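Local atomic coordinates of carbon monoxide dehydrogenase (Thermococcus sp. AM4, PDB entry 6T7J), a protein that catalyses the oxidation of carbon monoxide to carbon dioxide, probably passing the electrons through its iron-sulfur clusters, here with a nickel-free active-site cluster. Residues A[283-288]-A[384-389]; A[201-204]-A[208-211]; A[460-465]-A[480-485]. One frame throughout, in Å; residues are numbered along the deposited sequence.

Contact 1: A[283-288]-A[384-389]; sequences SEEMQK and IAKEIV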
loop_
_atom_site.group_PDB
_atom_site.type_symbol
_atom_site.label_atom_id
_atom_site.label_comp_id
_atom_site.label_asym_id
_atom_site.label_seq_id
_atom_site.Cartn_x
_atom_site.Cartn_y
_atom_site.Cartn_z
ATOM N N SER A 283 -8.383 -38.924 6.794
ATOM C CA SER A 283 -8.034 -39.933 7.780
ATOM C C SER A 283 -9.254 -40.799 8.087
ATOM O O SER A 283 -10.403 -40.381 7.923
ATOM C CB SER A 283 -7.515 -39.280 9.062
ATOM O OG SER A 283 -8.578 -38.710 9.809
ATOM N N GLU A 284 -8.993 -42.024 8.543
ATOM C CA GLU A 284 -10.079 -42.971 8.761
ATOM C C GLU A 284 -10.939 -42.613 9.970
ATOM O O GLU A 284 -12.107 -43.024 10.027
ATOM C CB GLU A 284 -9.508 -44.381 8.905
ATOM C CG GLU A 284 -10.546 -45.479 8.866
ATOM C CD GLU A 284 -10.641 -46.209 10.185
ATOM O OE1 GLU A 284 -9.597 -46.626 10.718
ATOM O OE2 GLU A 284 -11.758 -46.384 10.684
ATOM N N GLU A 285 -10.397 -41.853 10.928
ATOM C CA GLU A 285 -11.196 -41.411 12.067
ATOM C C GLU A 285 -12.404 -40.607 11.604
ATOM O O GLU A 285 -13.543 -40.881 12.002
ATOM C CB GLU A 285 -10.336 -40.586 13.028
ATOM C CG GLU A 285 -11.118 -39.956 14.169
ATOM C CD GLU A 285 -10.283 -38.999 15.001
ATOM O OE1 GLU A 285 -10.748 -38.583 16.084
ATOM O OE2 GLU A 285 -9.161 -38.661 14.571
ATOM N N MET A 286 -12.173 -39.611 10.744
ATOM C CA MET A 286 -13.282 -38.818 10.229
ATOM C C MET A 286 -14.167 -39.631 9.293
ATOM O O MET A 286 -15.367 -39.360 9.195
ATOM C CB MET A 286 -12.758 -37.572 9.517
ATOM C CG MET A 286 -11.787 -36.740 10.339
ATOM S SD MET A 286 -12.224 -36.628 12.082
ATOM C CE MET A 286 -13.765 -35.740 11.989
ATOM N N GLN A 287 -13.605 -40.632 8.611
ATOM C CA GLN A 287 -14.427 -41.504 7.777
ATOM C C GLN A 287 -15.468 -42.234 8.618
ATOM O O GLN A 287 -16.659 -42.256 8.278
ATOM C CB GLN A 287 -13.546 -42.499 7.022
ATOM C CG GLN A 287 -12.506 -41.859 6.113
ATOM C CD GLN A 287 -13.122 -41.027 5.002
ATOM O OE1 GLN A 287 -14.146 -41.397 4.428
ATOM N NE2 GLN A 287 -12.494 -39.899 4.693
ATOM N N LYS A 288 -15.047 -42.820 9.741
ATOM C CA LYS A 288 -16.027 -43.511 10.572
ATOM C C LYS A 288 -16.916 -42.531 11.334
ATOM O O LYS A 288 -18.068 -42.859 11.633
ATOM C CB LYS A 288 -15.335 -44.476 11.532
ATOM C CG LYS A 288 -14.128 -43.875 12.204
ATOM C CD LYS A 288 -13.042 -44.872 12.507
ATOM C CE LYS A 288 -13.522 -45.993 13.385
ATOM N NZ LYS A 288 -12.464 -46.514 14.298
ATOM N N ILE A 384 -7.255 -28.221 15.592
ATOM C CA ILE A 384 -8.163 -27.309 14.902
ATOM C C ILE A 384 -8.733 -27.968 13.652
ATOM O O ILE A 384 -9.925 -27.826 13.344
ATOM C CB ILE A 384 -7.445 -25.987 14.568
ATOM C CG1 ILE A 384 -6.714 -25.442 15.797
ATOM C CG2 ILE A 384 -8.433 -24.960 14.039
ATOM C CD1 ILE A 384 -7.613 -24.769 16.801
ATOM N N ALA A 385 -7.896 -28.699 12.911
ATOM C CA ALA A 385 -8.379 -29.380 11.714
ATOM C C ALA A 385 -9.421 -30.439 12.061
ATOM O O ALA A 385 -10.442 -30.565 11.370
ATOM C CB ALA A 385 -7.205 -30.002 10.959
ATOM N N LYS A 386 -9.175 -31.210 13.125
ATOM C CA LYS A 386 -10.157 -32.186 13.590
ATOM C C LYS A 386 -11.473 -31.508 13.940
ATOM O O LYS A 386 -12.548 -31.969 13.541
ATOM C CB LYS A 386 -9.611 -32.939 14.803
ATOM C CG LYS A 386 -8.704 -34.111 14.484
ATOM C CD LYS A 386 -8.444 -34.925 15.744
ATOM C CE LYS A 386 -7.496 -36.084 15.490
ATOM N NZ LYS A 386 -7.530 -37.058 16.616
ATOM N N GLU A 387 -11.402 -30.410 14.695
ATOM C CA GLU A 387 -12.610 -29.684 15.078
ATOM C C GLU A 387 -13.389 -29.211 13.853
ATOM O O GLU A 387 -14.619 -29.346 13.793
ATOM C CB GLU A 387 -12.222 -28.509 15.975
ATOM C CG GLU A 387 -13.331 -27.536 16.307
ATOM C CD GLU A 387 -12.793 -26.266 16.946
ATOM O OE1 GLU A 387 -11.553 -26.114 17.013
ATOM O OE2 GLU A 387 -13.605 -25.422 17.382
ATOM N N ILE A 388 -12.681 -28.679 12.855
ATOM C CA ILE A 388 -13.336 -28.151 11.660
ATOM C C ILE A 388 -14.021 -29.271 10.879
ATOM O O ILE A 388 -15.196 -29.161 10.489
ATOM C CB ILE A 388 -12.311 -27.397 10.795
ATOM C CG1 ILE A 388 -11.975 -26.042 11.422
ATOM C CG2 ILE A 388 -12.816 -27.237 9.376
ATOM C CD1 ILE A 388 -10.680 -25.440 10.919
ATOM N N VAL A 389 -13.291 -30.364 10.630
ATOM C CA VAL A 389 -13.870 -31.490 9.901
ATOM C C VAL A 389 -15.057 -32.062 10.665
ATOM O O VAL A 389 -16.054 -32.487 10.067
ATOM C CB VAL A 389 -12.798 -32.561 9.627
ATOM C CG1 VAL A 389 -13.405 -33.744 8.897
ATOM C CG2 VAL A 389 -11.654 -31.974 8.815
#
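Helices 284-292 and 381-395 belong to the alpha/beta domain built round the parallel sheet that includes strands 261-268 and 297-303, and they meet here through Glu285 and Met286 on one side and Lys386 and Val389 on the other. Their short segments run nearly parallel, 21° apart, with axes 11.2 Å from each other, so side chains rather than backbones bridge the gap. Met286 bends at both chi2 and chi3, which lays two of its carbons together against one side of the same valine methyl: Met286 CG and Met286 CE each come to 3.7 Å from Val389 CG1. Nearer the surface, Glu285 and Lys386 reach out with extended chains that cross at about a right angle. Lys386 NZ approaches one carboxylate oxygen more closely, Glu285 OE2 at 3.1 Å, in a salt bridge whose hydrogen bond is weak; Glu285 OE1 also forms a long, weak ion pair with Arg390. An alanine in place of Glu285 is likely to leave the Lys386 ammonium without its carboxylate mate. Helix 271-281 also packs here, Ala281 on Val389 and Ile280 on Lys386. The join thus combines a buried Met286-Val389 contact with a partly exposed ion pair nearer the surface, which is probably softened by solvent and adds a modest electrostatic tie.

Contact 2: A[201-204]-A[208-211]; sequences MHRT and VDAD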
loop_
_atom_site.group_PDB
_atom_site.type_symbol
_atom_site.label_atom_id
_atom_site.label_comp_id
_atom_site.label_asym_id
_atom_site.label_seq_id
_atom_site.Cartn_x
_atom_site.Cartn_y
_atom_site.Cartn_z
ATOM N N MET A 201 3.331 2.809 -1.980
ATOM C CA MET A 201 2.296 3.572 -1.278
ATOM C C MET A 201 2.737 5.008 -1.002
ATOM O O MET A 201 1.897 5.911 -0.922
ATOM C CB MET A 201 1.905 2.870 0.023
ATOM C CG MET A 201 1.160 1.558 -0.191
ATOM S SD MET A 201 -0.061 1.661 -1.518
ATOM C CE MET A 201 -1.267 2.771 -0.787
ATOM N N HIS A 202 4.045 5.237 -0.861
ATOM C CA HIS A 202 4.552 6.594 -0.660
ATOM C C HIS A 202 4.603 7.381 -1.968
ATOM O O HIS A 202 4.239 8.562 -1.996
ATOM C CB HIS A 202 5.938 6.546 -0.010
ATOM C CG HIS A 202 6.600 7.886 0.116
ATOM N ND1 HIS A 202 7.966 8.050 0.041
ATOM C CD2 HIS A 202 6.084 9.122 0.315
ATOM C CE1 HIS A 202 8.264 9.329 0.186
ATOM N NE2 HIS A 202 7.139 10.002 0.351
ATOM N N ARG A 203 5.046 6.747 -3.058
ATOM C CA ARG A 203 5.195 7.448 -4.331
ATOM C C ARG A 203 3.852 7.934 -4.861
ATOM O O ARG A 203 3.755 9.036 -5.416
ATOM C CB ARG A 203 5.865 6.535 -5.358
ATOM C CG ARG A 203 7.369 6.407 -5.215
ATOM C CD ARG A 203 7.947 5.524 -6.314
ATOM N NE ARG A 203 9.387 5.332 -6.161
ATOM C CZ ARG A 203 10.310 5.992 -6.854
ATOM N NH1 ARG A 203 11.596 5.751 -6.641
ATOM N NH2 ARG A 203 9.948 6.892 -7.758
ATOM N N THR A 204 2.806 7.124 -4.704
ATOM C CA THR A 204 1.472 7.481 -5.166
ATOM C C THR A 204 0.770 8.476 -4.252
ATOM O O THR A 204 -0.267 9.026 -4.645
ATOM C CB THR A 204 0.613 6.224 -5.299
ATOM O OG1 THR A 204 0.450 5.623 -4.008
ATOM C CG2 THR A 204 1.278 5.230 -6.238
ATOM N N VAL A 208 4.076 13.422 -4.454
ATOM C CA VAL A 208 5.368 12.752 -4.352
ATOM C C VAL A 208 5.901 12.467 -5.755
ATOM O O VAL A 208 6.597 13.307 -6.335
ATOM C CB VAL A 208 5.275 11.484 -3.483
ATOM C CG1 VAL A 208 6.661 11.048 -3.046
ATOM C CG2 VAL A 208 4.422 11.761 -2.257
ATOM N N ASP A 209 5.584 11.304 -6.326
ATOM C CA ASP A 209 6.082 10.938 -7.653
ATOM C C ASP A 209 4.976 11.141 -8.684
ATOM O O ASP A 209 3.973 10.419 -8.682
ATOM C CB ASP A 209 6.596 9.499 -7.679
ATOM C CG ASP A 209 7.478 9.212 -8.895
ATOM O OD1 ASP A 209 7.495 10.036 -9.839
ATOM O OD2 ASP A 209 8.159 8.162 -8.906
ATOM N N ALA A 210 5.172 12.116 -9.575
ATOM C CA ALA A 210 4.221 12.413 -10.636
ATOM C C ALA A 210 4.687 11.961 -12.013
ATOM O O ALA A 210 3.914 12.068 -12.972
ATOM C CB ALA A 210 3.923 13.919 -10.679
ATOM N N ASP A 211 5.912 11.466 -12.138
ATOM C CA ASP A 211 6.433 11.030 -13.429
ATOM C C ASP A 211 5.985 9.598 -13.708
ATOM O O ASP A 211 6.223 8.711 -12.884
ATOM C CB ASP A 211 7.960 11.117 -13.444
ATOM C CG ASP A 211 8.549 11.003 -14.843
ATOM O OD1 ASP A 211 8.214 10.043 -15.566
ATOM O OD2 ASP A 211 9.358 11.875 -15.220
HETATM O O HOH W 1 2.179 11.493 -6.180
#
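Arg203, on helix 193-203, and Asp209, in the loop that follows, are joined twice, once through the backbone and once through their side chains. The backbone bond runs from Asp209 N to Arg203 O, 3.1 Å long and fairly straight at 161°. Water 1 lies 3.0 Å from the same oxygen, Arg203 O, to which it may donate, and accepts from Val208 N, so it bridges Arg203 to the returning chain.

The charged contact is a salt bridge between Arg203 NH2 and Asp209 OD2, modelled at 2.5 Å, so short that its exact length is doubtful. The two side chains lie alongside each other and point the same way; the carboxylate oxygen comes in at the edge of the guanidinium, although the two planes are turned 48° apart. Rotation about the first side-chain bond of Asp209, which sets CG trans to N (chi1 -163°), lays the carboxylate beside the Arg203 chain. The other oxygen, Asp209 OD1, accepts from Asp211 N at 3.1 Å to form an Asx turn. Glu199 holds Arg203 NH1 in a second salt bridge, and Ser214 OG is hydrogen-bonded to Asp209 OD1.

The apolar part is a CH-pi contact. Val208 CG1 lies over one face of the His202 imidazole, 3.9 Å from its centroid and displaced toward the rim, while Val208 CG2 rests on the carbonyl His202 O. The polar end of this ring belongs to the subunit interface: His202 ND1 is hydrogen-bonded to Asp102 of the second subunit.

The whole turn connects helix 193-203 to helix 212-242, whose Leu215 packs against both Arg203 and Asp209, while helix 81-115 lies against Thr204.

Contact 3: A[460-465]-A[480-485]; sequences YSHVTL and GCWSIA. With MSK (Broken Fe4S4 cluster), chain F.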
loop_
_atom_site.group_PDB
_atom_site.type_symbol
_atom_site.label_atom_id
_atom_site.label_comp_id
_atom_site.label_asym_id
_atom_site.label_seq_id
_atom_site.Cartn_x
_atom_site.Cartn_y
_atom_site.Cartn_z
ATOM N N TYR A 460 -13.491 -19.376 -21.190
ATOM C CA TYR A 460 -13.425 -19.540 -22.640
ATOM C C TYR A 460 -12.060 -19.143 -23.187
ATOM O O TYR A 460 -11.491 -19.855 -24.022
ATOM C CB TYR A 460 -14.523 -18.731 -23.329
ATOM C CG TYR A 460 -14.504 -18.878 -24.837
ATOM C CD1 TYR A 460 -15.008 -20.019 -25.448
ATOM C CD2 TYR A 460 -13.965 -17.886 -25.647
ATOM C CE1 TYR A 460 -14.984 -20.164 -26.824
ATOM C CE2 TYR A 460 -13.937 -18.023 -27.024
ATOM C CZ TYR A 460 -14.448 -19.164 -27.605
ATOM O OH TYR A 460 -14.424 -19.306 -28.972
ATOM N N SER A 461 -11.518 -18.011 -22.735
ATOM C CA SER A 461 -10.238 -17.564 -23.274
ATOM C C SER A 461 -9.101 -18.475 -22.824
ATOM O O SER A 461 -8.213 -18.795 -23.621
ATOM C CB SER A 461 -9.974 -16.112 -22.879
ATOM O OG SER A 461 -10.738 -15.226 -23.682
ATOM N N HIS A 462 -9.121 -18.921 -21.564
ATOM C CA HIS A 462 -8.132 -19.885 -21.092
ATOM C C HIS A 462 -8.022 -21.071 -22.047
ATOM O O HIS A 462 -6.960 -21.333 -22.634
ATOM C CB HIS A 462 -8.505 -20.375 -19.688
ATOM C CG HIS A 462 -8.317 -19.353 -18.608
ATOM N ND1 HIS A 462 -7.164 -18.610 -18.474
ATOM C CD2 HIS A 462 -9.135 -18.963 -17.602
ATOM C CE1 HIS A 462 -7.282 -17.802 -17.434
ATOM N NE2 HIS A 462 -8.469 -17.996 -16.889
ATOM N N VAL A 463 -9.136 -21.783 -22.235
ATOM C CA VAL A 463 -9.107 -23.026 -22.998
ATOM C C VAL A 463 -8.867 -22.751 -24.478
ATOM O O VAL A 463 -8.137 -23.493 -25.142
ATOM C CB VAL A 463 -10.399 -23.830 -22.770
ATOM C CG1 VAL A 463 -11.626 -23.008 -23.123
ATOM C CG2 VAL A 463 -10.369 -25.086 -23.595
ATOM N N THR A 464 -9.467 -21.687 -25.021
ATOM C CA THR A 464 -9.299 -21.412 -26.445
ATOM C C THR A 464 -7.855 -21.046 -26.766
ATOM O O THR A 464 -7.296 -21.522 -27.763
ATOM C CB THR A 464 -10.258 -20.307 -26.891
ATOM O OG1 THR A 464 -11.604 -20.798 -26.854
ATOM C CG2 THR A 464 -9.942 -19.863 -28.310
ATOM N N LEU A 465 -7.224 -20.218 -25.928
ATOM C CA LEU A 465 -5.819 -19.891 -26.135
ATOM C C LEU A 465 -4.943 -21.129 -26.006
ATOM O O LEU A 465 -4.047 -21.351 -26.832
ATOM C CB LEU A 465 -5.380 -18.816 -25.140
ATOM C CG LEU A 465 -3.943 -18.324 -25.307
ATOM C CD1 LEU A 465 -3.787 -17.605 -26.628
ATOM C CD2 LEU A 465 -3.550 -17.418 -24.161
ATOM N N GLY A 480 -2.726 -21.610 -11.626
ATOM C CA GLY A 480 -3.904 -20.943 -11.106
ATOM C C GLY A 480 -5.214 -21.396 -11.729
ATOM O O GLY A 480 -5.411 -22.564 -12.100
ATOM N N CYS A 481 -6.141 -20.441 -11.831
ATOM C CA CYS A 481 -7.455 -20.762 -12.360
ATOM C C CYS A 481 -7.406 -21.093 -13.846
ATOM O O CYS A 481 -8.297 -21.794 -14.334
ATOM C CB CYS A 481 -8.433 -19.619 -12.078
ATOM S SG CYS A 481 -8.828 -19.400 -10.309
ATOM N N TRP A 482 -6.373 -20.649 -14.572
ATOM C CA TRP A 482 -6.170 -21.207 -15.906
ATOM C C TRP A 482 -5.960 -22.704 -15.831
ATOM O O TRP A 482 -6.488 -23.455 -16.660
ATOM C CB TRP A 482 -4.975 -20.585 -16.631
ATOM C CG TRP A 482 -4.707 -21.366 -17.911
ATOM C CD1 TRP A 482 -5.291 -21.161 -19.128
ATOM C CD2 TRP A 482 -3.855 -22.516 -18.070
ATOM N NE1 TRP A 482 -4.834 -22.082 -20.038
ATOM C CE2 TRP A 482 -3.958 -22.928 -19.413
ATOM C CE3 TRP A 482 -3.011 -23.225 -17.211
ATOM C CZ2 TRP A 482 -3.249 -24.016 -19.915
ATOM C CZ3 TRP A 482 -2.310 -24.308 -17.713
ATOM C CH2 TRP A 482 -2.428 -24.689 -19.052
ATOM N N SER A 483 -5.155 -23.167 -14.873
ATOM C CA SER A 483 -4.911 -24.597 -14.774
ATOM C C SER A 483 -6.173 -25.335 -14.348
ATOM O O SER A 483 -6.442 -26.432 -14.837
ATOM C CB SER A 483 -3.757 -24.878 -13.817
ATOM O OG SER A 483 -2.595 -24.193 -14.242
ATOM N N ILE A 484 -6.970 -24.727 -13.468
ATOM C CA ILE A 484 -8.253 -25.350 -13.125
ATOM C C ILE A 484 -9.143 -25.452 -14.360
ATOM O O ILE A 484 -9.799 -26.480 -14.585
ATOM C CB ILE A 484 -8.943 -24.582 -11.984
ATOM C CG1 ILE A 484 -8.031 -24.522 -10.759
ATOM C CG2 ILE A 484 -10.258 -25.251 -11.617
ATOM C CD1 ILE A 484 -8.586 -23.686 -9.629
ATOM N N ALA A 485 -9.166 -24.407 -15.190
ATOM C CA ALA A 485 -9.979 -24.427 -16.405
ATOM C C ALA A 485 -9.493 -25.495 -17.378
ATOM O O ALA A 485 -10.292 -26.255 -17.940
ATOM C CB ALA A 485 -9.959 -23.049 -17.066
HETATM S S1 MSK F . -7.049 -17.739 -7.000
HETATM S S3 MSK F . -5.647 -14.751 -8.081
HETATM S S4 MSK F . -8.822 -15.573 -9.089
HETATM S S5 MSK F . -5.994 -17.343 -9.979
HETATM FE FE1 MSK F . -4.830 -17.639 -6.586
HETATM FE FE2 MSK F . -7.918 -17.561 -9.152
HETATM FE FE3 MSK F . -6.849 -15.155 -9.909
HETATM FE FE4 MSK F . -7.582 -15.557 -7.333
#
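With CG anti to the carbonyl carbon, chi1 -71°, the His462 ring swings over the backbone of Trp482, whose own CG lies anti to its nitrogen (chi1 171°) and carries the indole back alongside helix 460-471. Trp482 CA sits almost on the normal through the centre of the imidazole, 3.8 Å from its centroid, a CH-pi contact over the face. His462 ND1 lies at the indole edge, 3.2 Å from Trp482 CD1, and the two rings are oblique, their planes 74° apart. The indole edge also points Trp482 NE1 at the backbone oxygen His462 O, a weak hydrogen bond of 3.4 Å. Ala485 CB fills in beside His462 CB at 4.0 Å, completing the buried crossing.

One residue before the tryptophan, Cys481 SG binds iron FE2 of the broken cluster at 2.4 Å. The imidazole has a further partner, because His462 NE2 is hydrogen-bonded to Cys451 O, and Cys451 is another residue of the cluster pocket. Since that acceptor is a carbonyl, NE2 is probably the protonated nitrogen, and the ring links Cys451 with the Cys481-Trp482 backbone in the second shell of the cluster.

How the contacts relate
The three contacts follow one another along the chain without touching. Contact 3 is the one at the active site, since it contributes a cysteine ligand to the broken cluster. Contact 2, centred 35 Å from contact 3, belongs to the subunit interface and the neighbourhood of SF4: the side chain of Val208 is about 9 Å from this bound iron-sulfur cluster. Contact 1 lies on the opposite side of the chain's centre from contact 2, with 50 Å between their centres, and joins two helices of its own domain; its nearest atoms are about 20 Å from those of contact 3.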